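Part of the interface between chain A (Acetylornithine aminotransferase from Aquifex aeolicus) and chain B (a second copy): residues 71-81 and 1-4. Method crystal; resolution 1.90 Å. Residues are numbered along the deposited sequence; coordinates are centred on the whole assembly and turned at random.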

# COMPACT_ATOMS: atom_id res chain seq x y z
N TRP A 71 -9.76 -16.80 -2.09
CA TRP A 71 -10.48 -15.58 -2.43
C TRP A 71 -9.71 -14.79 -3.49
O TRP A 71 -10.32 -14.07 -4.29
CB TRP A 71 -10.71 -14.73 -1.18
CG TRP A 71 -9.53 -14.70 -0.27
CD1 TRP A 71 -8.44 -13.88 -0.36
CD2 TRP A 71 -9.30 -15.55 0.86
NE1 TRP A 71 -7.55 -14.17 0.64
CE2 TRP A 71 -8.05 -15.19 1.40
CE3 TRP A 71 -10.03 -16.59 1.46
CZ2 TRP A 71 -7.51 -15.83 2.52
CZ3 TRP A 71 -9.49 -17.23 2.58
CH2 TRP A 71 -8.24 -16.84 3.10
N GLN A 72 -8.39 -14.92 -3.50
CA GLN A 72 -7.57 -14.24 -4.51
C GLN A 72 -7.87 -14.87 -5.87
O GLN A 72 -8.02 -14.17 -6.88
CB GLN A 72 -6.08 -14.36 -4.18
CG GLN A 72 -5.55 -13.28 -3.22
CD GLN A 72 -4.09 -13.48 -2.82
OE1 GLN A 72 -3.23 -13.75 -3.67
NE2 GLN A 72 -3.81 -13.34 -1.54
N GLU A 73 -7.95 -16.20 -5.90
CA GLU A 73 -8.24 -16.91 -7.15
C GLU A 73 -9.57 -16.45 -7.74
O GLU A 73 -9.66 -16.14 -8.92
CB GLU A 73 -8.32 -18.42 -6.91
CG GLU A 73 -6.99 -19.12 -6.72
CD GLU A 73 -6.12 -19.10 -7.96
OE1 GLU A 73 -6.66 -18.88 -9.07
OE2 GLU A 73 -4.90 -19.32 -7.82
N GLU A 74 -10.61 -16.42 -6.90
CA GLU A 74 -11.94 -16.02 -7.35
C GLU A 74 -11.99 -14.62 -7.95
O GLU A 74 -12.59 -14.42 -9.00
CB GLU A 74 -12.95 -16.10 -6.20
CG GLU A 74 -14.18 -15.22 -6.45
CD GLU A 74 -15.32 -15.47 -5.48
OE1 GLU A 74 -15.08 -15.53 -4.26
OE2 GLU A 74 -16.48 -15.58 -5.96
N LEU A 75 -11.37 -13.65 -7.27
CA LEU A 75 -11.38 -12.28 -7.77
C LEU A 75 -10.53 -12.17 -9.04
O LEU A 75 -10.93 -11.51 -10.00
CB LEU A 75 -10.85 -11.33 -6.69
CG LEU A 75 -10.86 -9.85 -7.07
CD1 LEU A 75 -12.27 -9.44 -7.51
CD2 LEU A 75 -10.39 -9.01 -5.88
N ALA A 76 -9.37 -12.82 -9.05
CA ALA A 76 -8.50 -12.77 -10.22
C ALA A 76 -9.26 -13.28 -11.45
O ALA A 76 -9.20 -12.69 -12.52
CB ALA A 76 -7.25 -13.62 -9.99
N HIS A 77 -9.97 -14.39 -11.26
CA HIS A 77 -10.74 -15.00 -12.34
C HIS A 77 -11.72 -13.99 -12.95
O HIS A 77 -11.85 -13.90 -14.17
CB HIS A 77 -11.50 -16.21 -11.79
CG HIS A 77 -12.23 -17.00 -12.83
ND1 HIS A 77 -12.35 -16.57 -14.14
CD2 HIS A 77 -12.88 -18.18 -12.76
CE1 HIS A 77 -13.05 -17.46 -14.82
NE2 HIS A 77 -13.38 -18.44 -14.01
N LYS A 78 -12.41 -13.23 -12.10
CA LYS A 78 -13.36 -12.24 -12.59
C LYS A 78 -12.67 -11.11 -13.33
O LYS A 78 -13.19 -10.60 -14.32
CB LYS A 78 -14.19 -11.69 -11.43
CG LYS A 78 -15.10 -12.71 -10.78
CD LYS A 78 -15.64 -12.20 -9.45
CE LYS A 78 -16.37 -13.30 -8.69
NZ LYS A 78 -17.62 -13.73 -9.39
N LEU A 79 -11.49 -10.71 -12.86
CA LEU A 79 -10.75 -9.63 -13.51
C LEU A 79 -10.16 -10.09 -14.85
O LEU A 79 -10.12 -9.34 -15.81
CB LEU A 79 -9.63 -9.12 -12.60
CG LEU A 79 -10.05 -8.36 -11.34
CD1 LEU A 79 -8.82 -8.06 -10.50
CD2 LEU A 79 -10.76 -7.07 -11.72
N VAL A 80 -9.70 -11.34 -14.89
CA VAL A 80 -9.11 -11.86 -16.13
C VAL A 80 -10.19 -12.08 -17.19
O VAL A 80 -9.95 -11.88 -18.38
CB VAL A 80 -8.36 -13.19 -15.87
CG1 VAL A 80 -7.79 -13.73 -17.17
CG2 VAL A 80 -7.23 -12.96 -14.86
N LYS A 81 -11.38 -12.48 -16.75
CA LYS A 81 -12.50 -12.72 -17.67
C LYS A 81 -12.78 -11.52 -18.57
O LYS A 81 -13.20 -11.68 -19.72
CB LYS A 81 -13.76 -13.07 -16.88
CG LYS A 81 -14.99 -13.30 -17.75
CD LYS A 81 -16.25 -13.52 -16.93
CE LYS A 81 -16.63 -12.28 -16.14
NZ LYS A 81 -17.91 -12.48 -15.40
N THR B 1 -4.48 -21.72 -12.36
CA THR B 1 -4.46 -20.54 -11.45
C THR B 1 -4.39 -19.23 -12.22
O THR B 1 -3.68 -19.13 -13.23
CB THR B 1 -3.23 -20.58 -10.50
OG1 THR B 1 -3.21 -19.40 -9.69
CG2 THR B 1 -1.94 -20.67 -11.30
N TYR B 2 -5.12 -18.23 -11.75
CA TYR B 2 -5.13 -16.92 -12.38
C TYR B 2 -4.24 -15.93 -11.64
O TYR B 2 -4.27 -14.73 -11.90
CB TYR B 2 -6.57 -16.38 -12.42
CG TYR B 2 -7.46 -17.07 -13.43
CD1 TYR B 2 -7.28 -16.86 -14.80
CD2 TYR B 2 -8.49 -17.91 -13.02
CE1 TYR B 2 -8.11 -17.48 -15.73
CE2 TYR B 2 -9.32 -18.53 -13.94
CZ TYR B 2 -9.13 -18.31 -15.30
OH TYR B 2 -9.96 -18.91 -16.22
N LEU B 3 -3.44 -16.45 -10.70
CA LEU B 3 -2.54 -15.63 -9.90
C LEU B 3 -1.09 -15.83 -10.34
O LEU B 3 -0.70 -16.94 -10.72
CB LEU B 3 -2.66 -16.01 -8.43
CG LEU B 3 -4.06 -15.90 -7.82
CD1 LEU B 3 -4.07 -16.55 -6.44
CD2 LEU B 3 -4.47 -14.43 -7.74
N MET B 4 -0.31 -14.76 -10.27
CA MET B 4 1.10 -14.85 -10.64
C MET B 4 1.82 -15.77 -9.66
O MET B 4 1.40 -15.95 -8.52
CB MET B 4 1.72 -13.45 -10.66
CG MET B 4 1.19 -12.60 -11.81
SD MET B 4 1.99 -11.01 -11.99
CE MET B 4 0.86 -10.16 -13.02

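A helix can receive an irregular chain end from a neighbouring subunit if one of its faces offers both a polar anchor and an apolar surface. The contact between two copies of acetylornithine aminotransferase illustrates the principle. Chain A contributes a helix that begins before this stretch, held by successive i to i+4 backbone bonds such as V80(A) N to A76(A) O at 2.8 Å. Residues 1-4 of chain B form no regular helix or strand. The backbones come nearest at A76(A) and Y2(B), whose CA atoms lie 5.8 Å apart; A76(A) CB points toward chain B and lies 3.7 Å from Y2(B) CB.

The anchor is E73(A). Its CA-to-CB bond runs sideways, but chi1 and chi2 are both m (-75° and -66°), and this folded conformation brings the carboxylate nearer to chain B. Each oxygen then finds a donor. Y2(B) N gives a nearly straight hydrogen bond to E73(A) OE1 (3.2 Å, 172°), while T1(B) OG1 donates to E73(A) OE2 across a short 2.5 Å. The threonine hydroxyl, with chi1 t, has a second role: L3(B) N donates to T1(B) OG1 at 3.1 Å, so the oxygen that binds the glutamate also accepts a bond from the backbone two residues on in its own chain. One carboxylate thereby engages two consecutive residues, and the hydroxyl links a third to the same network.

Y2(B) takes the largest share of the contact among the chain B residues. With chi1 m (-73°) and chi2 at -71°, its ring extends from A76(A) along the helix to H77(A) and V80(A). H77(A), with chi1 t and chi2 near zero, presents a ring face, forming an offset stack with the Y2(B) ring, centroids 4.5 Å apart and planes inclined by 24°. The same tyrosine ring receives H77(A) CA over one face, 4.2 Å from its centroid, so backbone and imidazole are both in contact with the phenol. One helical turn beyond A76(A), V80(A) also points toward chain B; its chi1 is t, and CG2 reaches Y2(B) CD1 at 3.9 Å.

L3(B) completes the apolar side. In its common m,t rotamer, L3(B) CD2 touches both A76(A) CB (3.7 Å) and Q72(A) O (3.7 Å), while L3(B) CD1 meets Q72(A) CB (3.7 Å). L3(B) CD1 also packs against E73(A) OE2 at 3.2 Å, so the leucine borders the polar anchor. The side-chain amide of Q72(A) is hydrogen-bonded elsewhere in the structure; its CB is what meets L3(B) CD1 here.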